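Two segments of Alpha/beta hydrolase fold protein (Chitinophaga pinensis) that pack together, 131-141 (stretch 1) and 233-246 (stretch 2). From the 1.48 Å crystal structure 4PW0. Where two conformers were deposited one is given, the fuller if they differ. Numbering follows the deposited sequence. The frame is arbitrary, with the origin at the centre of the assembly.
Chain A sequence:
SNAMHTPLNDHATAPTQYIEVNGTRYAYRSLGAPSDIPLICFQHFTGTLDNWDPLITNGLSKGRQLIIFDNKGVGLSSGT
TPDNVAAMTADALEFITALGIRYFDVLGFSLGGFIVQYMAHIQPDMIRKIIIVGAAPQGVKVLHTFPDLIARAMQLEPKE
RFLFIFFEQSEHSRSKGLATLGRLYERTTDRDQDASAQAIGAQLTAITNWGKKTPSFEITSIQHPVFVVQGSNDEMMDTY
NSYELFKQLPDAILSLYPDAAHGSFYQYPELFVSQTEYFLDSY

Stretch 1 (131-141) IIVGAAPQGVK
Stretch 2 233-246: NDEMMDTYNSYELF

Stretch 1 leaves a β-strand at Val133 and continues as an irregular loop; stretch 2 is a tight loop entering a helix, helical by Tyr240 and through Phe246. The register pairs Ala135 with Met237 (CA–CA 5.9 Å), Ala136 with Asn241 (5.4 Å) and Pro137 with Leu245 (6.6 Å): both numberings rise, one loop residue for each four of stretch 2. No direct hydrogen bond joins them; 479 Å² is buried between the stretches, and two waters bridge polar groups.

Gly134 turns the chain at phi/psi 59/47, where positive phi favours glycine. Extended Ala135 (-139/-160), CB away, meets stretch 2 through its backbone; Ala136 (-168/156) has CB sideways. Met237, a selenomethionine, points toward stretch 1 with chi1 m, chi2 m, chi3 t: its CG lies 3.4 Å from Gly134 O, its SE 4.2 Å from Ala136 CB. Leu245 (m, t) puts CD1 4.3 Å from Ile132 CG2 (Ile132 is m, t) and 4.2 Å from Ala136 CA, its CG 4.0 Å from Pro137 CD.

Asn241 is m, with chi2 -38°. Its ND2 donates a 2.9 Å hydrogen bond to Met237 O, while its CB packs 4.0 Å from Ala136 CB; Val140 CG1 (chi1 m) lies 3.6 Å from ND2. Pro137, whose phi of -73° suits a proline ring, begins a type II turn ending at Val140; at Gly139 (90/1), its third position, a CB would jam against Gln138 O.

Within stretch 2, Asp234 OD1 (chi1 t) accepts from Met237 N (3.0 Å), and Asp238 OD1 (t, phi 70°) caps the following turn, accepting from Tyr240 N (2.9 Å).

Ser242 OG (m) donates to water 1 (2.7 Å), which donates to Ala135 O (2.7 Å) and Asp238 O (2.8 Å). Ser242 OG also accepts from water 2 (2.8 Å), which accepts from Ala135 N (3.0 Å).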

# COMPACT_ATOMS: atom_id res chain seq x y z
N ILE A 131 -11.48 5.14 4.68
CA ILE A 131 -10.88 3.87 4.28
C ILE A 131 -11.92 3.09 3.47
O ILE A 131 -13.05 2.93 3.94
CB ILE A 131 -10.44 3.04 5.49
CG1 ILE A 131 -9.47 3.84 6.36
CG2 ILE A 131 -9.82 1.72 5.03
CD1 ILE A 131 -9.53 3.46 7.82
N ILE A 132 -11.53 2.62 2.29
CA ILE A 132 -12.37 1.84 1.40
C ILE A 132 -11.68 0.49 1.21
O ILE A 132 -10.54 0.45 0.75
CB ILE A 132 -12.59 2.51 0.03
CG1 ILE A 132 -13.28 3.84 0.20
CG2 ILE A 132 -13.35 1.58 -0.91
CD1 ILE A 132 -13.33 4.68 -1.06
N VAL A 133 -12.39 -0.58 1.53
CA VAL A 133 -11.87 -1.95 1.37
C VAL A 133 -12.78 -2.71 0.43
O VAL A 133 -14.00 -2.72 0.64
CB VAL A 133 -11.77 -2.70 2.70
CG1 VAL A 133 -11.16 -4.07 2.50
CG2 VAL A 133 -11.02 -1.87 3.73
N GLY A 134 -12.22 -3.36 -0.59
CA GLY A 134 -13.02 -4.28 -1.38
C GLY A 134 -14.22 -3.65 -2.05
O GLY A 134 -15.33 -4.22 -2.00
N ALA A 135 -14.05 -2.50 -2.70
CA ALA A 135 -15.18 -1.82 -3.32
C ALA A 135 -14.82 -1.26 -4.69
O ALA A 135 -13.90 -1.76 -5.34
CB ALA A 135 -15.78 -0.80 -2.37
N ALA A 136 -15.62 -0.28 -5.16
CA ALA A 136 -15.53 0.15 -6.55
C ALA A 136 -16.34 1.43 -6.66
O ALA A 136 -17.25 1.65 -5.85
CB ALA A 136 -16.10 -0.91 -7.50
N PRO A 137 -16.01 2.25 -7.67
CA PRO A 137 -16.86 3.43 -7.89
C PRO A 137 -18.24 3.08 -8.49
O PRO A 137 -18.43 1.98 -9.02
CB PRO A 137 -16.07 4.23 -8.88
CG PRO A 137 -15.01 3.38 -9.41
CD PRO A 137 -14.94 2.10 -8.67
N GLN A 138 -19.14 4.05 -8.45
CA GLN A 138 -20.40 3.94 -9.14
C GLN A 138 -20.18 3.60 -10.62
O GLN A 138 -19.27 4.11 -11.26
CB GLN A 138 -21.18 5.25 -9.11
CG GLN A 138 -21.70 5.68 -7.77
CD GLN A 138 -22.46 6.97 -7.85
OE1 GLN A 138 -22.03 7.91 -8.52
NE2 GLN A 138 -23.55 7.06 -7.14
N GLY A 139 -21.10 2.82 -11.16
CA GLY A 139 -21.21 2.64 -12.60
C GLY A 139 -20.42 1.51 -13.20
O GLY A 139 -20.45 1.27 -14.41
N VAL A 140 -19.71 0.75 -12.37
CA VAL A 140 -18.82 -0.26 -12.92
C VAL A 140 -19.56 -1.46 -13.48
O VAL A 140 -20.50 -1.99 -12.86
CB VAL A 140 -17.80 -0.72 -11.86
CG1 VAL A 140 -16.78 0.38 -11.60
CG2 VAL A 140 -18.45 -1.21 -10.55
N LYS A 141 -19.12 -1.92 -14.65
CA LYS A 141 -19.78 -2.99 -15.36
C LYS A 141 -19.76 -4.32 -14.62
O LYS A 141 -20.65 -5.15 -14.78
CB LYS A 141 -19.16 -3.14 -16.76
CG LYS A 141 -19.13 -1.87 -17.61
CD LYS A 141 -20.49 -1.22 -17.78
CE LYS A 141 -20.46 -0.18 -18.90
NZ LYS A 141 -21.62 0.72 -18.77
N ASN A 233 -7.09 -10.24 -6.71
CA ASN A 233 -8.18 -10.65 -7.60
C ASN A 233 -9.53 -10.72 -6.90
O ASN A 233 -10.00 -11.78 -6.50
CB ASN A 233 -7.87 -11.96 -8.28
CG ASN A 233 -8.93 -12.37 -9.24
OD1 ASN A 233 -9.70 -11.56 -9.79
ND2 ASN A 233 -8.99 -13.70 -9.43
N ASP A 234 -10.17 -9.56 -6.77
CA ASP A 234 -11.52 -9.45 -6.22
C ASP A 234 -12.48 -9.67 -7.41
O ASP A 234 -12.64 -8.81 -8.27
CB ASP A 234 -11.74 -8.10 -5.56
CG ASP A 234 -13.13 -7.92 -5.01
OD1 ASP A 234 -14.05 -8.62 -5.44
OD2 ASP A 234 -13.30 -7.03 -4.12
N GLU A 235 -13.06 -10.87 -7.48
CA GLU A 235 -14.01 -11.24 -8.54
C GLU A 235 -15.29 -10.40 -8.56
O GLU A 235 -15.90 -10.18 -9.61
CB GLU A 235 -14.41 -12.74 -8.40
CG GLU A 235 -15.35 -13.23 -9.49
CD GLU A 235 -15.61 -14.73 -9.59
OE1 GLU A 235 -15.41 -15.51 -8.62
OE2 GLU A 235 -16.07 -15.14 -10.70
N MSE A 236 -15.75 -10.00 -7.37
CA MSE A 236 -16.99 -9.25 -7.24
C MSE A 236 -16.86 -7.83 -7.77
O MSE A 236 -17.78 -7.31 -8.40
CB MSE A 236 -17.37 -9.25 -5.74
CG MSE A 236 -18.67 -8.51 -5.47
SE MSE A 236 -19.03 -8.37 -3.55
CE MSE A 236 -19.17 -10.26 -3.17
N MSE A 237 -15.73 -7.19 -7.43
CA MSE A 237 -15.57 -5.75 -7.64
C MSE A 237 -14.58 -5.40 -8.75
O MSE A 237 -14.58 -4.24 -9.17
CB MSE A 237 -15.04 -5.11 -6.36
CG MSE A 237 -15.96 -5.27 -5.16
SE MSE A 237 -17.60 -4.22 -5.38
CE MSE A 237 -18.40 -4.63 -3.67
N ASP A 238 -13.74 -6.37 -9.15
CA ASP A 238 -12.59 -6.24 -10.10
C ASP A 238 -11.48 -5.42 -9.39
O ASP A 238 -11.66 -4.23 -9.13
CB ASP A 238 -13.01 -5.62 -11.45
CG ASP A 238 -11.90 -5.66 -12.49
OD1 ASP A 238 -10.72 -5.84 -12.15
OD2 ASP A 238 -12.25 -5.57 -13.70
N THR A 239 -10.36 -6.05 -9.12
CA THR A 239 -9.25 -5.36 -8.51
C THR A 239 -8.90 -4.07 -9.25
O THR A 239 -8.53 -3.09 -8.61
CB THR A 239 -8.07 -6.31 -8.40
OG1 THR A 239 -8.42 -7.32 -7.44
CG2 THR A 239 -6.78 -5.60 -7.98
N TYR A 240 -8.99 -4.07 -10.59
CA TYR A 240 -8.62 -2.86 -11.31
C TYR A 240 -9.45 -1.66 -10.96
O TYR A 240 -8.99 -0.52 -11.02
CB TYR A 240 -8.68 -3.12 -12.83
CG TYR A 240 -8.06 -2.00 -13.62
CD1 TYR A 240 -6.72 -1.90 -13.77
CD2 TYR A 240 -8.86 -1.02 -14.13
CE1 TYR A 240 -6.15 -0.85 -14.46
CE2 TYR A 240 -8.31 0.07 -14.82
CZ TYR A 240 -6.96 0.13 -14.99
OH TYR A 240 -6.37 1.18 -15.66
N ASN A 241 -10.67 -1.90 -10.50
CA ASN A 241 -11.51 -0.79 -10.05
C ASN A 241 -11.00 -0.07 -8.80
O ASN A 241 -11.38 1.09 -8.55
CB ASN A 241 -12.96 -1.20 -9.90
CG ASN A 241 -13.61 -1.38 -11.24
OD1 ASN A 241 -13.34 -0.60 -12.19
ND2 ASN A 241 -14.49 -2.35 -11.34
N SER A 242 -10.12 -0.72 -8.03
CA SER A 242 -9.46 -0.05 -6.93
C SER A 242 -8.32 0.83 -7.44
O SER A 242 -8.06 1.92 -6.87
CB SER A 242 -8.99 -1.05 -5.88
OG SER A 242 -10.12 -1.60 -5.19
N TYR A 243 -7.63 0.37 -8.47
CA TYR A 243 -6.69 1.24 -9.18
C TYR A 243 -7.43 2.44 -9.78
O TYR A 243 -6.95 3.58 -9.70
CB TYR A 243 -5.88 0.47 -10.22
CG TYR A 243 -4.80 1.28 -10.91
CD1 TYR A 243 -3.91 2.01 -10.20
CD2 TYR A 243 -4.72 1.34 -12.28
CE1 TYR A 243 -2.94 2.74 -10.79
CE2 TYR A 243 -3.76 2.10 -12.90
CZ TYR A 243 -2.85 2.78 -12.10
OH TYR A 243 -1.84 3.51 -12.64
N GLU A 244 -8.63 2.23 -10.32
CA GLU A 244 -9.44 3.35 -10.80
C GLU A 244 -9.78 4.34 -9.71
O GLU A 244 -9.68 5.56 -9.92
CB GLU A 244 -10.75 2.89 -11.46
CG GLU A 244 -10.55 2.32 -12.85
CD GLU A 244 -10.29 3.39 -13.90
OE1 GLU A 244 -10.25 4.60 -13.54
OE2 GLU A 244 -10.15 3.02 -15.09
N LEU A 245 -10.17 3.86 -8.54
CA LEU A 245 -10.39 4.75 -7.40
C LEU A 245 -9.15 5.58 -7.13
O LEU A 245 -9.22 6.81 -6.92
CB LEU A 245 -10.84 4.01 -6.12
CG LEU A 245 -12.29 3.52 -6.07
CD1 LEU A 245 -12.46 2.53 -4.96
CD2 LEU A 245 -13.25 4.70 -5.89
N PHE A 246 -8.01 4.94 -7.07
CA PHE A 246 -6.74 5.61 -6.79
C PHE A 246 -6.43 6.67 -7.87
O PHE A 246 -5.99 7.80 -7.55
CB PHE A 246 -5.59 4.59 -6.77
CG PHE A 246 -4.22 5.21 -6.73
CD1 PHE A 246 -3.68 5.72 -5.56
CD2 PHE A 246 -3.48 5.30 -7.90
CE1 PHE A 246 -2.46 6.36 -5.56
CE2 PHE A 246 -2.26 5.93 -7.90
CZ PHE A 246 -1.74 6.45 -6.71
O HOH W 1 -11.92 -3.11 -6.60
O HOH W 2 -11.37 -1.22 -2.70